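PDB 4M16: bartonella effector protein (Bep) substrate of VirB T4SS, which probably transfers AMP from ATP onto threonine or tyrosine residues of target proteins, with the crystallised piece being its N-terminal Fic domain. Local coordinates for residues L21-K24 with L25-G29; I139-T142 with V143-F146. All coordinates share one frame; numbering follows the deposited sequence.

Contact 1 of 2, residues L21-K24 with L25-G29; sequences LKNK and LGIMG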
loop_
_atom_site.group_PDB
_atom_site.type_symbol
_atom_site.label_atom_id
_atom_site.label_comp_id
_atom_site.label_asym_id
_atom_site.label_seq_id
_atom_site.Cartn_x
_atom_site.Cartn_y
_atom_site.Cartn_z
ATOM N N LEU A 21 -5.697 11.652 13.256
ATOM C CA LEU A 21 -6.465 10.409 13.232
ATOM C C LEU A 21 -6.679 9.855 14.643
ATOM O O LEU A 21 -5.706 9.687 15.409
ATOM C CB LEU A 21 -5.769 9.380 12.352
ATOM C CG LEU A 21 -5.750 9.614 10.839
ATOM C CD1 LEU A 21 -4.773 8.632 10.219
ATOM C CD2 LEU A 21 -7.158 9.495 10.228
ATOM N N LYS A 22 -7.935 9.561 14.984
ATOM C CA LYS A 22 -8.269 8.854 16.244
ATOM C C LYS A 22 -7.364 7.629 16.357
ATOM O O LYS A 22 -7.245 6.862 15.395
ATOM C CB LYS A 22 -9.746 8.400 16.261
ATOM C CG LYS A 22 -10.741 9.532 16.543
ATOM C CD LYS A 22 -12.162 9.082 16.356
ATOM C CE LYS A 22 -13.125 10.263 16.392
ATOM N NZ LYS A 22 -14.524 9.760 16.416
ATOM N N ASN A 23 -6.738 7.453 17.509
ATOM C CA ASN A 23 -5.818 6.348 17.691
ATOM C C ASN A 23 -5.848 5.717 19.089
ATOM O O ASN A 23 -6.331 6.290 20.092
ATOM C CB ASN A 23 -4.409 6.730 17.297
ATOM C CG ASN A 23 -3.859 7.844 18.160
ATOM O OD1 ASN A 23 -3.246 7.581 19.197
ATOM N ND2 ASN A 23 -4.058 9.070 17.733
ATOM N N LYS A 24 -5.351 4.487 19.128
ATOM C CA LYS A 24 -5.444 3.702 20.324
ATOM C C LYS A 24 -4.489 4.258 21.385
ATOM O O LYS A 24 -4.684 3.982 22.550
ATOM C CB LYS A 24 -5.170 2.226 20.049
ATOM C CG LYS A 24 -6.326 1.577 19.310
ATOM C CD LYS A 24 -5.963 0.252 18.672
ATOM C CE LYS A 24 -5.611 -0.758 19.718
ATOM N NZ LYS A 24 -5.386 -2.045 18.983
ATOM N N LEU A 25 -3.485 5.045 20.990
ATOM C CA LEU A 25 -2.530 5.591 21.953
ATOM C C LEU A 25 -3.021 6.896 22.554
ATOM O O LEU A 25 -2.410 7.426 23.464
ATOM C CB LEU A 25 -1.177 5.766 21.252
ATOM C CG LEU A 25 -0.627 4.475 20.638
ATOM C CD1 LEU A 25 0.581 4.791 19.809
ATOM C CD2 LEU A 25 -0.295 3.453 21.722
ATOM N N GLY A 26 -4.118 7.468 22.035
ATOM C CA GLY A 26 -4.617 8.728 22.582
ATOM C C GLY A 26 -3.679 9.880 22.283
ATOM O O GLY A 26 -3.668 10.894 22.990
ATOM N N ILE A 27 -2.882 9.724 21.231
ATOM C CA ILE A 27 -1.970 10.775 20.804
ATOM C C ILE A 27 -2.689 11.861 19.977
ATOM O O ILE A 27 -3.183 11.589 18.888
ATOM C CB ILE A 27 -0.784 10.193 20.003
ATOM C CG1 ILE A 27 0.071 9.244 20.862
ATOM C CG2 ILE A 27 0.123 11.301 19.504
ATOM C CD1 ILE A 27 1.076 8.439 20.047
ATOM N N MET A 28 -2.740 13.092 20.502
ATOM C CA MET A 28 -3.492 14.196 19.887
ATOM C C MET A 28 -2.721 15.023 18.849
ATOM O O MET A 28 -3.367 15.701 18.025
ATOM C CB MET A 28 -4.047 15.151 20.964
ATOM C CG MET A 28 -4.889 14.452 21.999
ATOM S SD MET A 28 -6.422 13.900 21.207
ATOM C CE MET A 28 -6.436 12.267 21.902
ATOM N N GLY A 29 -1.389 15.001 18.923
ATOM C CA GLY A 29 -0.509 15.724 18.004
ATOM C C GLY A 29 -0.301 14.979 16.701
ATOM O O GLY A 29 0.028 13.791 16.731
#

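Contact 2 of 2, residues I139-T142 with V143-F146; sequences IEET and VKLF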
loop_
_atom_site.group_PDB
_atom_site.type_symbol
_atom_site.label_atom_id
_atom_site.label_comp_id
_atom_site.label_asym_id
_atom_site.label_seq_id
_atom_site.Cartn_x
_atom_site.Cartn_y
_atom_site.Cartn_z
ATOM N N ILE A 139 8.986 -8.445 -13.581
ATOM C CA ILE A 139 8.857 -7.001 -13.507
ATOM C C ILE A 139 7.589 -6.490 -14.230
ATOM O O ILE A 139 6.860 -5.671 -13.717
ATOM C CB ILE A 139 10.146 -6.323 -13.983
ATOM C CG1 ILE A 139 11.183 -6.470 -12.868
ATOM C CG2 ILE A 139 9.923 -4.841 -14.215
ATOM C CD1 ILE A 139 12.576 -6.170 -13.331
ATOM N N GLU A 140 7.331 -6.983 -15.420
ATOM C CA GLU A 140 6.162 -6.528 -16.188
ATOM C C GLU A 140 4.902 -6.763 -15.371
ATOM O O GLU A 140 4.061 -5.899 -15.280
ATOM C CB GLU A 140 6.087 -7.255 -17.540
ATOM C CG GLU A 140 4.776 -7.142 -18.293
ATOM C CD GLU A 140 4.548 -5.802 -18.965
ATOM O OE1 GLU A 140 5.471 -4.960 -19.009
ATOM O OE2 GLU A 140 3.462 -5.604 -19.496
ATOM N N GLU A 141 4.760 -7.966 -14.782
ATOM C CA GLU A 141 3.508 -8.301 -14.120
ATOM C C GLU A 141 3.384 -7.587 -12.775
ATOM O O GLU A 141 2.275 -7.172 -12.404
ATOM C CB GLU A 141 3.369 -9.814 -13.927
ATOM C CG GLU A 141 3.207 -10.593 -15.227
ATOM C CD GLU A 141 2.133 -9.990 -16.130
ATOM O OE1 GLU A 141 0.988 -9.838 -15.663
ATOM O OE2 GLU A 141 2.458 -9.653 -17.320
ATOM N N THR A 142 4.501 -7.420 -12.070
ATOM C CA THR A 142 4.461 -6.658 -10.817
ATOM C C THR A 142 4.181 -5.185 -11.038
ATOM O O THR A 142 3.447 -4.585 -10.259
ATOM C CB THR A 142 5.695 -6.801 -9.883
ATOM O OG1 THR A 142 6.916 -6.530 -10.570
ATOM C CG2 THR A 142 5.714 -8.204 -9.208
ATOM N N VAL A 143 4.733 -4.589 -12.071
ATOM C CA VAL A 143 4.422 -3.183 -12.381
ATOM C C VAL A 143 2.920 -2.965 -12.543
ATOM O O VAL A 143 2.328 -2.055 -11.894
ATOM C CB VAL A 143 5.133 -2.720 -13.661
ATOM C CG1 VAL A 143 4.522 -1.418 -14.176
ATOM C CG2 VAL A 143 6.625 -2.568 -13.441
ATOM N N LYS A 144 2.273 -3.847 -13.315
ATOM C CA LYS A 144 0.824 -3.741 -13.521
ATOM C C LYS A 144 -0.007 -3.955 -12.220
ATOM O O LYS A 144 -0.922 -3.163 -11.894
ATOM C CB LYS A 144 0.348 -4.698 -14.622
ATOM C CG LYS A 144 0.827 -4.280 -15.995
ATOM C CD LYS A 144 0.371 -5.190 -17.139
ATOM C CE LYS A 144 1.051 -6.527 -17.044
ATOM N NZ LYS A 144 1.239 -7.182 -18.382
ATOM N N LEU A 145 0.327 -5.028 -11.498
ATOM C CA LEU A 145 -0.336 -5.349 -10.248
ATOM C C LEU A 145 -0.118 -4.314 -9.156
ATOM O O LEU A 145 -1.059 -3.944 -8.422
ATOM C CB LEU A 145 0.087 -6.756 -9.770
ATOM C CG LEU A 145 -0.723 -7.924 -10.321
ATOM C CD1 LEU A 145 0.031 -9.197 -9.947
ATOM C CD2 LEU A 145 -2.171 -7.981 -9.791
ATOM N N PHE A 146 1.121 -3.840 -9.046
ATOM C CA PHE A 146 1.434 -2.745 -8.120
ATOM C C PHE A 146 0.730 -1.400 -8.421
ATOM O O PHE A 146 0.092 -0.829 -7.507
ATOM C CB PHE A 146 2.952 -2.565 -7.973
ATOM C CG PHE A 146 3.326 -1.582 -6.889
ATOM C CD1 PHE A 146 3.365 -0.231 -7.166
ATOM C CD2 PHE A 146 3.651 -2.009 -5.634
ATOM C CE1 PHE A 146 3.667 0.667 -6.188
ATOM C CE2 PHE A 146 3.953 -1.097 -4.626
ATOM C CZ PHE A 146 4.004 0.238 -4.911
#

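Contact 1 of 2, residues L21-K24 with L25-G29
Asn23 OD1 is gripped by two backbone amides of the residues that follow: a sound bond from Ile27 N at 3.0 Å and a weak, strongly bent one from Leu25 N at 3.1 Å. The motif is a type I beta turn from Asn23 to Gly26 whose first residue turns its own side chain in to fasten the loop, a worked example of how a buried amide can organise a segment without helix or strand. The turn's closing bond runs from Gly26 N to Asn23 O at 3.2 Å, and Gly26, the residue that closes the turn, has a positive phi, which favours glycine. The other end of the amide works just as hard. Asn23 ND2 donates to Ile27 O at 2.9 Å, so both ends of the side chain clasp the backbone of one residue, while the second N-H reaches back to Leu21 O, also at 2.9 Å. Both acceptors lie almost in the amide plane, which should fix the group's rotation. With CG set between the backbone N and the carbonyl carbon (chi1 63°), OD1 and ND2 are brought up to the N and O of Ile27. Tyr15 OH bonds Asn23 N, and Leu33 of helix 30-48, which starts right after Gly29, touches the Asn23 side chain. Lys24, whose CB points away from the turn, reaches Gly71 O with NZ. Beside the amide, Leu25 CB sits 3.4 Å from Asn23 OD1.

Contact 2 of 2, residues I139-T142 with V143-F146
Lys144 and Glu141, one turn apart on helix 135-152, form the firm salt bridge of this contact, in the Fic domain, where the helix leads into the HPFxxGN-type signature loop. This i to i+3 ionic pair brings Lys144 NZ to Glu141 OE2 at 3.0 Å, on the syn side but 33° out of the carboxylate plane; the two side chains lie alongside one another and point the same way. Glu140 has two conformers. In the one given, an i to i+4 bridge widens the pair into a network, with Glu140 OE2 2.9 Å from Lys144 NZ, which meets it on the anti side and somewhat out of the carboxylate plane. Glu140 OE1 then also bonds His204 NE2 of helix 200-214; both links hold for that conformer alone. A bend at chi3 of Lys144 (-69°) curls the ammonium back toward the acids. Backbone bonds of the i to i+4 kind run through the whole segment, Leu145 N reaching Glu141 O at 3.0 Å. The one from Lys144 N to Glu140 O is weak at 3.4 Å. Apolar contact belongs to the buried faces: Leu145 packs on helix 110-126, and Phe146 meets Phe167 and Phe211 edge-to-face. Along the helix itself, methyl meets methyl, Ile139 CG2 lying 4.1 Å from Val143 CG2.

How the contacts relate
Contacts 1 and 2 illustrate two local ways of holding a chain: an amide-fastened turn near the surface and a salt-bridged turn of a helix whose other side chains here are buried. They do not touch; their centres are 36 Å apart, their nearest atoms about 19 Å, and they lie on opposite sides of the chain's centre. The Fic signature segment, which follows helix 135-152 and runs into the start of helix 159-174, is catalytic in this family and, by inference, here. Contact 2 lies near it along the chain, a turn or so before the helix ends, whereas contact 1 meets it in space through one side-chain touch, Leu21 on Arg156.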